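Local atomic coordinates of hypothetical protein (Pseudomonas aeruginosa, PDB entry 2H9F), a protein that probably isomerises methylaconitate as a member of the PrpF family. Residues Arg9-Thr13 with Phe25-Pro31; Phe45-Ile49 with Ser70-Ile74; Ala226-Arg232 with Phe281-Arg286; Glu235-Asn241 with Lys312-Ala316. One frame throughout, in Å; residues are numbered along the deposited sequence.

Interaction 1 (Arg9-Thr13 with Phe25-Pro31); sequences RIPAT and FRLEDLP. With SO4 (sulfate ion), chain H.
The Phe25 ring meets CG2 of Ile10 at its edge, with Ile10 CG2 and Phe25 CE2 3.8 Å apart. CB of Ala12 and the carbonyl oxygen of Pro11 approach the same ring obliquely. The contact lies at a beta hairpin of strands 7-17 and 20-26. Here the second strand runs out into a 3-10 turn, and Asp29 of that turn comes back onto Pro11. The second flat group is the Arg26 guanidinium. Glu28 OE2 lies over one face as a charge partner only. At its edge Arg26 grips Asp29 side-on: NE meets OD2, and NH2 of Arg26 reaches OD1 of Asp29 at 3.0 Å in the guanidinium plane. A sulfate, probably from the crystallisation liquor, also sits at the edge and takes weak bonds from Arg26 NH1. That nitrogen also bonds to the backbone oxygen of Ala119. Asp29 CG stands anti to its carbonyl carbon (chi1 -67°), which lays the carboxylate against the Pro11 ring; OD2 of Asp29 is 3.6 Å from Pro11 CB. No direct hydrogen bond links the segments, but one water bridges them: it donates to Pro11 O at 2.8 Å and to Asp29 OD2 at 2.6 Å, and accepts from Arg26 N.

Interaction 2 (Phe45-Ile49 with Ser70-Ile74); sequences FMRVI and SKCVI
Phe45 and Cys72 make the central aromatic contact between helix 39-49 and strand 71-77. CB of Cys72 stands over one face of the Phe45 ring, displaced toward its rim, in a CH-pi contact 3.9 Å from the ring centroid. SG of Cys72 approaches obliquely, 4.3 Å from the same centroid, as a sulfur-aromatic contact. Phe45 has CG anti to its carbonyl carbon (chi1 -70°), which swings the ring toward the strand. The remaining contacts are mostly apolar. Ile74 meets the ring at its edge, with its CG1 3.8 Å from Phe45 CZ. One turn further along the helix, CG1 of Ile49 touches SG of Cys72, also at 3.8 Å. The sulfur is thus held between Ile49 and the ring. Just before the strand, Ser70 OG lies near the methyl CG2 of Ile49 in one of two conformers, so this contact is less certain. This hydroxyl is hydrogen-bonded to the backbone oxygen of Val92. The axes of segments 45-49 and 71-74 cross at 129° and come within 8.9 Å. No hydrogen bond joins the two segments. The helix is therefore held on this strand by van der Waals, CH-pi and sulfur-aromatic contacts, with every touching residue buried.

Interaction 3 (Ala226-Arg232 with Phe281-Arg286); sequences AEEIGYR and FVAPPR
Phe281 is the apolar centre, and Ala226, Ile229 and Tyr231 gather round its ring. CB of Ala226 lies at the ring edge, 3.8 Å from Phe281 CD2. CD1 of Ile229 reaches CB of Phe281 at 3.9 Å. Phe281 has CG between its backbone N and carbonyl carbon (chi1 50°), which lifts the ring toward the turn. The Tyr231 ring meets it obliquely, centroids 5.3 Å apart and planes at 44°. A type I beta turn from Glu227 to Gly230, with Tyr231 N bonded to Ala226 O, brings the three loop residues together. Next outward is the backbone. Ala226 N donates to Val282 O at 2.8 Å, continuing the parallel pairing of strands 220-225 and 278-283. A water accepts from Glu227 N and donates to that same Val282 oxygen. At the outer edge two arginines lie together. CD of Arg286 sits over the centre of one face of the Arg232 guanidinium, and the two guanidinium planes are only 20° apart. Arg232 NH1 and Arg286 NE, both of charged groups, are 3.6 Å apart. Helix 244-260 borders the apolar side: Phe250 meets both aromatic rings, and Gln246 bonds to Tyr231 OH. Strand 303-309 pairs with strand 278-283, and its Leu304 touches Ala283 and Arg286.

Interaction 4 (Glu235-Asn241 with Lys312-Ala316); sequences ELREEIN and KLHHA
Lys312 opens the strand side of the contact, its side chain crossing the Asn241 amide at a slant. Its chain bends at chi2 (-74°), which brings CD of Lys312 within 3.7 Å of Asn241 CG. Leu313 has the largest part in the contact, with both its backbone and its side chain. Its backbone meets the Asn241 amide twice. Leu313 N donates to Asn241 OD1 at 2.8 Å, in the carbonyl plane and on a lone pair. Asn241 ND2 returns a longer bond to Leu313 O, 3.3 Å and nearly straight at 168°. The Leu313 side chain turns in under the loop that leads to the short helix 238-241. Its CD2 lies 3.5 Å from the backbone oxygen of Leu236 and 3.8 Å from CD1 of Ile240. The Leu313 oxygen also lies 3.4 Å from CD of Arg237, whose aliphatic part runs over this peptide. At His314 the chain leaves the strand, and ND1 of His314 accepts from the backbone N of Ala316. His315 then sets its CB over one face of the Arg237 guanidinium, toward the rim. The two side chains run side by side and point the same way. His315 NE2 has a weak bond to Asp166. Behind the contact, Leu247 of helix 244-260 touches Ile240, Asn241 and Lys312. The paired bonds make one asparagine side chain act much as a strand neighbour would, using both the N-H and the C=O of Leu313. They fix the rotation of the amide and which end is oxygen, while the leucine methyl supplies the apolar anchorage.

From the N terminus, interaction 1 closes first, over the hairpin of strands 7-17 and 20-26. Interaction 2 follows in series and closes the loop from helix 39-49 to strand 71-77. These two touch: Phe25 packs on Phe45, Leu30 packs on Ile74, and strand 20-26 lies beside strand 71-77. Far along the chain, interactions 3 and 4 cross, because segment 235-241 falls between 226-232 and 281-286, and 312-316 comes last. They also touch, where Ile240 reaches Tyr231 and Phe281. Both tie the chain after strand 220-225, a loop in one case and the short helix 238-241 in the other, to later strands. The centres of interactions 1 and 3 are about 52 Å apart, on opposite sides of the chain's centre.

Interaction 1 (Arg9-Thr13 with Phe25-Pro31)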
loop_
_atom_site.group_PDB
_atom_site.type_symbol
_atom_site.label_atom_id
_atom_site.label_comp_id
_atom_site.label_asym_id
_atom_site.label_seq_id
_atom_site.Cartn_x
_atom_site.Cartn_y
_atom_site.Cartn_z
ATOM N N ARG A 9 -5.378 22.896 0.807
ATOM C CA ARG A 9 -4.062 22.441 1.242
ATOM C C ARG A 9 -3.978 22.502 2.779
ATOM O O ARG A 9 -4.208 23.574 3.384
ATOM C CB ARG A 9 -2.933 23.298 0.630
ATOM C CG ARG A 9 -2.984 23.645 -0.896
ATOM C CD ARG A 9 -1.580 24.137 -1.393
ATOM N NE ARG A 9 -0.952 25.169 -0.527
ATOM C CZ ARG A 9 0.362 25.329 -0.272
ATOM N NH1 ARG A 9 1.294 24.543 -0.790
ATOM N NH2 ARG A 9 0.749 26.310 0.531
ATOM N N ILE A 10 -3.746 21.344 3.403
ATOM C CA ILE A 10 -3.690 21.187 4.878
ATOM C C ILE A 10 -2.307 20.769 5.291
ATOM O O ILE A 10 -1.800 19.729 4.817
ATOM C CB ILE A 10 -4.772 20.193 5.429
ATOM C CG1 ILE A 10 -6.143 20.549 4.877
ATOM C CG2 ILE A 10 -4.851 20.191 7.014
ATOM C CD1 ILE A 10 -7.148 19.462 5.046
ATOM N N PRO A 11 -1.641 21.616 6.100
ATOM C CA PRO A 11 -0.310 21.253 6.600
ATOM C C PRO A 11 -0.340 19.890 7.276
ATOM O O PRO A 11 -1.182 19.642 8.115
ATOM C CB PRO A 11 0.024 22.359 7.609
ATOM C CG PRO A 11 -0.912 23.468 7.301
ATOM C CD PRO A 11 -2.107 22.899 6.630
ATOM N N ALA A 12 0.602 19.024 6.916
ATOM C CA ALA A 12 0.642 17.649 7.417
ATOM C C ALA A 12 2.069 17.155 7.289
ATOM O O ALA A 12 2.841 17.674 6.500
ATOM C CB ALA A 12 -0.235 16.679 6.591
ATOM N N THR A 13 2.322 16.093 8.033
ATOM C CA THR A 13 3.571 15.356 8.019
ATOM C C THR A 13 3.226 13.869 7.948
ATOM O O THR A 13 2.386 13.339 8.716
ATOM C CB THR A 13 4.403 15.690 9.242
ATOM O OG1 THR A 13 4.478 17.123 9.344
ATOM C CG2 THR A 13 5.840 15.094 9.121
ATOM N N PHE A 25 -1.178 15.543 11.897
ATOM C CA PHE A 25 -1.603 16.922 11.883
ATOM C C PHE A 25 -1.423 17.578 13.237
ATOM O O PHE A 25 -1.728 16.968 14.243
ATOM C CB PHE A 25 -3.105 16.982 11.575
ATOM C CG PHE A 25 -3.473 16.379 10.274
ATOM C CD1 PHE A 25 -3.736 15.029 10.176
ATOM C CD2 PHE A 25 -3.547 17.167 9.131
ATOM C CE1 PHE A 25 -4.065 14.446 8.941
ATOM C CE2 PHE A 25 -3.938 16.610 7.908
ATOM C CZ PHE A 25 -4.213 15.249 7.821
ATOM N N ARG A 26 -1.017 18.843 13.250
ATOM C CA ARG A 26 -1.281 19.691 14.430
ATOM C C ARG A 26 -2.724 20.128 14.460
ATOM O O ARG A 26 -3.269 20.535 13.430
ATOM C CB ARG A 26 -0.444 20.939 14.413
ATOM C CG ARG A 26 1.004 20.709 14.051
ATOM C CD ARG A 26 1.848 21.921 14.301
ATOM N NE ARG A 26 1.381 23.083 13.569
ATOM C CZ ARG A 26 1.924 24.290 13.644
ATOM N NH1 ARG A 26 2.970 24.516 14.431
ATOM N NH2 ARG A 26 1.376 25.293 12.959
ATOM N N LEU A 27 -3.353 20.123 15.633
ATOM C CA LEU A 27 -4.755 20.530 15.722
ATOM C C LEU A 27 -5.019 21.904 15.084
ATOM O O LEU A 27 -5.958 22.064 14.318
ATOM C CB LEU A 27 -5.221 20.524 17.180
ATOM C CG LEU A 27 -6.645 20.947 17.489
ATOM C CD1 LEU A 27 -7.694 19.998 16.894
ATOM C CD2 LEU A 27 -6.768 21.060 19.003
ATOM N N GLU A 28 -4.165 22.871 15.377
ATOM C CA GLU A 28 -4.299 24.234 14.857
ATOM C C GLU A 28 -4.207 24.337 13.334
ATOM O O GLU A 28 -4.673 25.312 12.759
ATOM C CB GLU A 28 -3.215 25.138 15.484
ATOM C CG GLU A 28 -1.767 24.828 15.001
ATOM C CD GLU A 28 -0.647 25.470 15.878
ATOM O OE1 GLU A 28 -0.567 26.726 15.803
ATOM O OE2 GLU A 28 0.132 24.720 16.603
ATOM N N ASP A 29 -3.581 23.356 12.677
ATOM C CA ASP A 29 -3.487 23.340 11.210
ATOM C C ASP A 29 -4.731 22.807 10.503
ATOM O O ASP A 29 -4.845 22.903 9.267
ATOM C CB ASP A 29 -2.301 22.506 10.768
ATOM C CG ASP A 29 -0.974 23.121 11.141
ATOM O OD1 ASP A 29 -0.940 24.371 11.366
ATOM O OD2 ASP A 29 0.041 22.348 11.197
ATOM N N LEU A 30 -5.676 22.260 11.262
ATOM C CA LEU A 30 -6.849 21.649 10.654
ATOM C C LEU A 30 -7.833 22.729 10.310
ATOM O O LEU A 30 -7.943 23.726 11.025
ATOM C CB LEU A 30 -7.532 20.649 11.600
ATOM C CG LEU A 30 -6.760 19.356 11.905
ATOM C CD1 LEU A 30 -7.499 18.478 12.939
ATOM C CD2 LEU A 30 -6.440 18.550 10.652
ATOM N N PRO A 31 -8.644 22.491 9.281
ATOM C CA PRO A 31 -9.802 23.362 9.083
ATOM C C PRO A 31 -10.638 23.544 10.324
ATOM O O PRO A 31 -10.744 22.663 11.160
ATOM C CB PRO A 31 -10.601 22.641 8.012
ATOM C CG PRO A 31 -9.611 21.843 7.276
ATOM C CD PRO A 31 -8.622 21.405 8.305
HETATM S S SO4 H . 3.790 28.260 13.395
HETATM O O1 SO4 H . 4.649 27.139 13.002
HETATM O O2 SO4 H . 3.113 27.964 14.662
HETATM O O3 SO4 H . 4.630 29.448 13.556
HETATM O O4 SO4 H . 2.789 28.511 12.354
HETATM O O HOH W 1 -0.081 19.788 10.649
#

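Interaction 2 (Phe45-Ile49 with Ser70-Ile74)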
loop_
_atom_site.group_PDB
_atom_site.type_symbol
_atom_site.label_atom_id
_atom_site.label_comp_id
_atom_site.label_asym_id
_atom_site.label_seq_id
_atom_site.Cartn_x
_atom_site.Cartn_y
_atom_site.Cartn_z
ATOM N N PHE A 45 -10.521 12.948 7.280
ATOM C CA PHE A 45 -9.522 11.904 7.372
ATOM C C PHE A 45 -9.789 10.712 6.446
ATOM O O PHE A 45 -8.873 10.149 5.832
ATOM C CB PHE A 45 -9.375 11.490 8.827
ATOM C CG PHE A 45 -8.709 12.541 9.696
ATOM C CD1 PHE A 45 -8.103 13.657 9.144
ATOM C CD2 PHE A 45 -8.597 12.349 11.050
ATOM C CE1 PHE A 45 -7.508 14.592 9.926
ATOM C CE2 PHE A 45 -7.948 13.260 11.825
ATOM C CZ PHE A 45 -7.443 14.407 11.274
HETATM N N MSE A 46 -11.057 10.365 6.308
HETATM C CA MSE A 46 -11.485 9.400 5.270
HETATM C C MSE A 46 -10.933 9.867 3.934
HETATM O O MSE A 46 -10.185 9.140 3.184
HETATM C CB MSE A 46 -13.062 9.301 5.257
HETATM C CG MSE A 46 -13.625 8.466 6.310
HETATM SE SE MSE A 46 -15.520 8.573 6.046
HETATM C CE MSE A 46 -16.291 8.724 7.888
ATOM N N ARG A 47 -11.093 11.147 3.650
ATOM C CA ARG A 47 -10.738 11.627 2.313
ATOM C C ARG A 47 -9.212 11.724 2.145
ATOM O O ARG A 47 -8.656 11.396 1.066
ATOM C CB ARG A 47 -11.491 12.944 2.023
ATOM C CG ARG A 47 -11.517 13.364 0.544
ATOM C CD ARG A 47 -12.487 12.563 -0.375
ATOM N NE ARG A 47 -11.785 12.493 -1.646
ATOM C CZ ARG A 47 -12.146 13.000 -2.824
ATOM N NH1 ARG A 47 -13.334 13.568 -3.077
ATOM N NH2 ARG A 47 -11.265 12.857 -3.811
ATOM N N VAL A 48 -8.517 12.119 3.214
ATOM C CA VAL A 48 -7.023 12.174 3.139
ATOM C C VAL A 48 -6.473 10.811 2.836
ATOM O O VAL A 48 -5.498 10.646 2.033
ATOM C CB VAL A 48 -6.434 12.727 4.480
ATOM C CG1 VAL A 48 -4.970 12.414 4.653
ATOM C CG2 VAL A 48 -6.683 14.243 4.545
ATOM N N ILE A 49 -7.013 9.829 3.549
ATOM C CA ILE A 49 -6.622 8.427 3.400
ATOM C C ILE A 49 -7.016 7.763 2.082
ATOM O O ILE A 49 -6.216 6.978 1.510
ATOM C CB ILE A 49 -7.088 7.572 4.590
ATOM C CG1 ILE A 49 -6.244 7.936 5.829
ATOM C CG2 ILE A 49 -6.957 6.076 4.299
ATOM C CD1 ILE A 49 -4.721 7.811 5.633
ATOM N N SER A 70 -3.403 2.984 7.282
ATOM C CA SER A 70 -4.670 3.642 7.116
ATOM C C SER A 70 -5.016 4.395 8.399
ATOM O O SER A 70 -6.013 4.152 9.059
ATOM C CB SER A 70 -5.734 2.646 6.674
ATOM O OG SER A 70 -6.989 3.299 6.536
ATOM N N LYS A 71 -4.147 5.344 8.714
ATOM C CA LYS A 71 -4.130 5.993 9.999
ATOM C C LYS A 71 -3.868 7.507 9.922
ATOM O O LYS A 71 -2.988 7.950 9.230
ATOM C CB LYS A 71 -3.010 5.349 10.873
ATOM C CG LYS A 71 -3.114 3.856 11.110
ATOM C CD LYS A 71 -1.955 3.371 12.021
ATOM C CE LYS A 71 -1.781 1.842 12.084
ATOM N NZ LYS A 71 -2.691 1.165 12.976
ATOM N N CYS A 72 -4.585 8.263 10.733
ATOM C CA CYS A 72 -4.378 9.698 10.882
ATOM C C CYS A 72 -4.185 10.029 12.372
ATOM O O CYS A 72 -4.824 9.413 13.248
ATOM C CB CYS A 72 -5.587 10.444 10.362
ATOM S SG CYS A 72 -5.643 10.521 8.537
ATOM N N VAL A 73 -3.353 11.028 12.649
ATOM C CA VAL A 73 -3.036 11.426 14.029
ATOM C C VAL A 73 -3.131 12.937 14.166
ATOM O O VAL A 73 -2.661 13.666 13.286
ATOM C CB VAL A 73 -1.621 10.960 14.403
ATOM C CG1 VAL A 73 -1.113 11.597 15.747
ATOM C CG2 VAL A 73 -1.559 9.434 14.463
ATOM N N ILE A 74 -3.809 13.382 15.231
ATOM C CA ILE A 74 -3.835 14.792 15.687
ATOM C C ILE A 74 -3.009 14.928 16.991
ATOM O O ILE A 74 -3.204 14.162 17.937
ATOM C CB ILE A 74 -5.272 15.305 15.976
ATOM C CG1 ILE A 74 -6.178 15.125 14.740
ATOM C CG2 ILE A 74 -5.208 16.810 16.395
ATOM C CD1 ILE A 74 -7.675 15.360 15.025
#

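Interaction 3 (Ala226-Arg232 with Phe281-Arg286)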
loop_
_atom_site.group_PDB
_atom_site.type_symbol
_atom_site.label_atom_id
_atom_site.label_comp_id
_atom_site.label_asym_id
_atom_site.label_seq_id
_atom_site.Cartn_x
_atom_site.Cartn_y
_atom_site.Cartn_z
ATOM N N ALA A 226 12.521 -24.352 29.122
ATOM C CA ALA A 226 13.029 -25.153 28.010
ATOM C C ALA A 226 13.524 -26.523 28.446
ATOM O O ALA A 226 13.092 -27.557 27.913
ATOM C CB ALA A 226 14.115 -24.413 27.294
ATOM N N GLU A 227 14.422 -26.545 29.419
ATOM C CA GLU A 227 15.082 -27.799 29.787
ATOM C C GLU A 227 14.060 -28.841 30.243
ATOM O O GLU A 227 14.107 -30.000 29.838
ATOM C CB GLU A 227 16.109 -27.584 30.894
ATOM C CG GLU A 227 17.024 -28.813 31.121
ATOM C CD GLU A 227 18.015 -28.650 32.307
ATOM O OE1 GLU A 227 18.595 -27.539 32.495
ATOM O OE2 GLU A 227 18.224 -29.656 33.044
ATOM N N GLU A 228 13.119 -28.412 31.073
ATOM C CA GLU A 228 12.190 -29.346 31.648
ATOM C C GLU A 228 11.305 -29.997 30.581
ATOM O O GLU A 228 10.950 -31.160 30.698
ATOM C CB GLU A 228 11.344 -28.679 32.732
ATOM C CG GLU A 228 10.691 -29.696 33.659
ATOM C CD GLU A 228 9.869 -29.090 34.783
ATOM O OE1 GLU A 228 9.857 -27.837 34.936
ATOM O OE2 GLU A 228 9.248 -29.898 35.517
ATOM N N ILE A 229 10.937 -29.257 29.554
ATOM C CA ILE A 229 10.031 -29.796 28.552
ATOM C C ILE A 229 10.789 -30.390 27.378
ATOM O O ILE A 229 10.184 -30.740 26.375
ATOM C CB ILE A 229 9.040 -28.745 28.031
ATOM C CG1 ILE A 229 9.774 -27.618 27.299
ATOM C CG2 ILE A 229 8.168 -28.223 29.184
ATOM C CD1 ILE A 229 8.848 -26.776 26.475
ATOM N N GLY A 230 12.111 -30.450 27.491
ATOM C CA GLY A 230 12.924 -31.233 26.585
ATOM C C GLY A 230 13.589 -30.447 25.500
ATOM O O GLY A 230 14.012 -31.020 24.514
ATOM N N TYR A 231 13.657 -29.138 25.682
ATOM C CA TYR A 231 14.239 -28.240 24.704
ATOM C C TYR A 231 15.435 -27.500 25.279
ATOM O O TYR A 231 15.650 -27.414 26.480
ATOM C CB TYR A 231 13.196 -27.241 24.159
ATOM C CG TYR A 231 12.157 -27.907 23.289
ATOM C CD1 TYR A 231 11.133 -28.651 23.854
ATOM C CD2 TYR A 231 12.234 -27.858 21.907
ATOM C CE1 TYR A 231 10.184 -29.297 23.064
ATOM C CE2 TYR A 231 11.285 -28.503 21.105
ATOM C CZ TYR A 231 10.271 -29.225 21.695
ATOM O OH TYR A 231 9.340 -29.883 20.923
ATOM N N ARG A 232 16.202 -26.951 24.365
ATOM C CA ARG A 232 17.463 -26.329 24.644
ATOM C C ARG A 232 17.238 -24.838 24.809
ATOM O O ARG A 232 17.964 -24.176 25.535
ATOM C CB ARG A 232 18.357 -26.625 23.456
ATOM C CG ARG A 232 19.615 -25.923 23.447
ATOM C CD ARG A 232 20.565 -26.524 24.355
ATOM N NE ARG A 232 21.898 -26.154 23.884
ATOM C CZ ARG A 232 22.977 -26.167 24.648
ATOM N NH1 ARG A 232 22.922 -26.604 25.915
ATOM N NH2 ARG A 232 24.116 -25.742 24.117
ATOM N N PHE A 281 8.694 -20.908 25.997
ATOM C CA PHE A 281 9.643 -21.548 26.840
ATOM C C PHE A 281 10.889 -20.700 26.880
ATOM O O PHE A 281 11.256 -20.089 25.875
ATOM C CB PHE A 281 9.960 -22.999 26.421
ATOM C CG PHE A 281 10.303 -23.199 24.963
ATOM C CD1 PHE A 281 9.317 -23.219 23.994
ATOM C CD2 PHE A 281 11.630 -23.482 24.564
ATOM C CE1 PHE A 281 9.641 -23.467 22.646
ATOM C CE2 PHE A 281 11.957 -23.707 23.226
ATOM C CZ PHE A 281 10.982 -23.707 22.274
ATOM N N VAL A 282 11.506 -20.704 28.061
ATOM C CA VAL A 282 12.643 -19.854 28.401
ATOM C C VAL A 282 13.862 -20.660 28.837
ATOM O O VAL A 282 13.756 -21.808 29.299
ATOM C CB VAL A 282 12.254 -18.847 29.539
ATOM C CG1 VAL A 282 11.058 -18.027 29.113
ATOM C CG2 VAL A 282 12.000 -19.550 30.865
ATOM N N ALA A 283 15.022 -20.027 28.729
ATOM C CA ALA A 283 16.256 -20.637 29.132
ATOM C C ALA A 283 17.296 -19.560 29.451
ATOM O O ALA A 283 17.239 -18.433 28.962
ATOM C CB ALA A 283 16.786 -21.564 28.042
ATOM N N PRO A 284 18.265 -19.910 30.284
ATOM C CA PRO A 284 19.398 -19.012 30.436
ATOM C C PRO A 284 20.104 -18.861 29.112
ATOM O O PRO A 284 19.946 -19.700 28.237
ATOM C CB PRO A 284 20.302 -19.713 31.426
ATOM C CG PRO A 284 19.616 -20.962 31.834
ATOM C CD PRO A 284 18.362 -21.140 31.087
ATOM N N PRO A 285 20.891 -17.798 28.980
ATOM C CA PRO A 285 21.552 -17.503 27.743
ATOM C C PRO A 285 22.568 -18.531 27.289
ATOM O O PRO A 285 23.259 -19.153 28.063
ATOM C CB PRO A 285 22.198 -16.143 27.994
ATOM C CG PRO A 285 22.107 -15.877 29.399
ATOM C CD PRO A 285 21.125 -16.777 30.014
ATOM N N ARG A 286 22.657 -18.650 25.985
ATOM C CA ARG A 286 23.416 -19.660 25.330
ATOM C C ARG A 286 23.652 -19.057 23.977
ATOM O O ARG A 286 22.762 -18.437 23.408
ATOM C CB ARG A 286 22.545 -20.882 25.139
ATOM C CG ARG A 286 23.120 -22.169 25.628
ATOM C CD ARG A 286 22.022 -23.015 26.230
ATOM N NE ARG A 286 22.396 -23.452 27.578
ATOM C CZ ARG A 286 21.533 -23.600 28.587
ATOM N NH1 ARG A 286 20.235 -23.349 28.409
ATOM N NH2 ARG A 286 21.974 -23.988 29.788
HETATM O O HOH W 2 15.652 -24.075 30.395
#

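Interaction 4 (Glu235-Asn241 with Lys312-Ala316)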
loop_
_atom_site.group_PDB
_atom_site.type_symbol
_atom_site.label_atom_id
_atom_site.label_comp_id
_atom_site.label_asym_id
_atom_site.label_seq_id
_atom_site.Cartn_x
_atom_site.Cartn_y
_atom_site.Cartn_z
ATOM N N GLU A 235 16.149 -23.377 19.809
ATOM C CA GLU A 235 15.516 -23.933 18.626
ATOM C C GLU A 235 14.971 -22.887 17.649
ATOM O O GLU A 235 14.382 -21.872 18.059
ATOM C CB GLU A 235 14.384 -24.859 19.043
ATOM C CG GLU A 235 14.817 -26.241 19.561
ATOM C CD GLU A 235 15.259 -26.273 21.020
ATOM O OE1 GLU A 235 15.080 -25.243 21.721
ATOM O OE2 GLU A 235 15.762 -27.356 21.438
ATOM N N LEU A 236 15.145 -23.148 16.355
ATOM C CA LEU A 236 14.578 -22.311 15.303
ATOM C C LEU A 236 13.294 -22.928 14.726
ATOM O O LEU A 236 12.871 -24.017 15.112
ATOM C CB LEU A 236 15.596 -22.117 14.179
ATOM C CG LEU A 236 16.965 -21.589 14.589
ATOM C CD1 LEU A 236 17.894 -21.662 13.389
ATOM C CD2 LEU A 236 16.867 -20.165 15.172
ATOM N N ARG A 237 12.659 -22.222 13.806
ATOM C CA ARG A 237 11.364 -22.663 13.329
ATOM C C ARG A 237 11.412 -24.013 12.651
ATOM O O ARG A 237 10.570 -24.859 12.901
ATOM C CB ARG A 237 10.772 -21.631 12.398
ATOM C CG ARG A 237 10.225 -20.446 13.142
ATOM C CD ARG A 237 9.452 -19.543 12.214
ATOM N NE ARG A 237 10.301 -19.121 11.116
ATOM C CZ ARG A 237 9.868 -18.627 9.956
ATOM N NH1 ARG A 237 8.569 -18.444 9.708
ATOM N NH2 ARG A 237 10.763 -18.294 9.043
ATOM N N GLU A 238 12.405 -24.234 11.802
ATOM C CA GLU A 238 12.416 -25.466 11.045
ATOM C C GLU A 238 12.411 -26.729 11.917
ATOM O O GLU A 238 11.840 -27.745 11.534
ATOM C CB GLU A 238 13.589 -25.493 10.083
ATOM C CG GLU A 238 13.486 -26.583 9.042
ATOM C CD GLU A 238 14.744 -26.691 8.151
ATOM O OE1 GLU A 238 15.628 -25.801 8.259
ATOM O OE2 GLU A 238 14.845 -27.667 7.357
ATOM N N GLU A 239 13.034 -26.689 13.087
ATOM C CA GLU A 239 13.143 -27.915 13.884
ATOM C C GLU A 239 11.913 -28.162 14.743
ATOM O O GLU A 239 11.826 -29.188 15.400
ATOM C CB GLU A 239 14.450 -27.999 14.704
ATOM C CG GLU A 239 14.701 -26.879 15.638
ATOM C CD GLU A 239 16.155 -26.798 16.149
ATOM O OE1 GLU A 239 16.546 -27.624 17.021
ATOM O OE2 GLU A 239 16.865 -25.861 15.695
ATOM N N ILE A 240 10.943 -27.259 14.712
ATOM C CA ILE A 240 9.717 -27.479 15.475
ATOM C C ILE A 240 8.494 -27.531 14.566
ATOM O O ILE A 240 7.689 -28.458 14.638
ATOM C CB ILE A 240 9.513 -26.413 16.526
ATOM C CG1 ILE A 240 10.628 -26.476 17.572
ATOM C CG2 ILE A 240 8.162 -26.635 17.228
ATOM C CD1 ILE A 240 10.517 -25.441 18.717
ATOM N N ASN A 241 8.375 -26.533 13.696
ATOM C CA ASN A 241 7.184 -26.344 12.889
ATOM C C ASN A 241 6.907 -27.418 11.845
ATOM O O ASN A 241 5.816 -27.450 11.286
ATOM C CB ASN A 241 7.225 -24.962 12.241
ATOM C CG ASN A 241 7.011 -23.869 13.243
ATOM O OD1 ASN A 241 6.667 -24.136 14.386
ATOM N ND2 ASN A 241 7.200 -22.637 12.830
ATOM N N LYS A 312 2.250 -22.468 15.984
ATOM C CA LYS A 312 3.552 -22.528 15.323
ATOM C C LYS A 312 4.580 -21.666 16.053
ATOM O O LYS A 312 4.242 -20.639 16.628
ATOM C CB LYS A 312 3.418 -22.034 13.891
ATOM C CG LYS A 312 2.590 -22.949 12.944
ATOM C CD LYS A 312 3.350 -24.223 12.530
ATOM C CE LYS A 312 2.578 -25.066 11.488
ATOM N NZ LYS A 312 3.019 -24.823 10.070
ATOM N N LEU A 313 5.846 -22.078 16.044
ATOM C CA LEU A 313 6.904 -21.245 16.618
ATOM C C LEU A 313 6.975 -19.914 15.851
ATOM O O LEU A 313 7.069 -19.914 14.614
ATOM C CB LEU A 313 8.285 -21.949 16.502
ATOM C CG LEU A 313 9.391 -21.323 17.354
ATOM C CD1 LEU A 313 9.066 -21.433 18.841
ATOM C CD2 LEU A 313 10.709 -21.994 17.027
ATOM N N HIS A 314 6.909 -18.795 16.575
ATOM C CA HIS A 314 7.032 -17.458 15.984
ATOM C C HIS A 314 8.485 -17.163 15.599
ATOM O O HIS A 314 9.388 -17.607 16.274
ATOM C CB HIS A 314 6.522 -16.427 16.965
ATOM C CG HIS A 314 6.245 -15.091 16.354
ATOM N ND1 HIS A 314 7.236 -14.168 16.102
ATOM C CD2 HIS A 314 5.081 -14.512 15.971
ATOM C CE1 HIS A 314 6.701 -13.083 15.578
ATOM N NE2 HIS A 314 5.392 -13.261 15.499
ATOM N N HIS A 315 8.695 -16.414 14.510
ATOM C CA HIS A 315 10.037 -16.136 13.940
ATOM C C HIS A 315 10.877 -15.163 14.760
ATOM O O HIS A 315 12.113 -15.077 14.592
ATOM C CB HIS A 315 9.933 -15.578 12.477
ATOM C CG HIS A 315 9.573 -14.112 12.383
ATOM N ND1 HIS A 315 8.289 -13.633 12.590
ATOM C CD2 HIS A 315 10.336 -13.023 12.110
ATOM C CE1 HIS A 315 8.284 -12.314 12.452
ATOM N NE2 HIS A 315 9.515 -11.919 12.165
ATOM N N ALA A 316 10.204 -14.381 15.580
ATOM C CA ALA A 316 10.841 -13.406 16.425
ATOM C C ALA A 316 10.027 -13.384 17.747
ATOM O O ALA A 316 9.998 -14.375 18.473
ATOM C CB ALA A 316 10.860 -12.060 15.710
#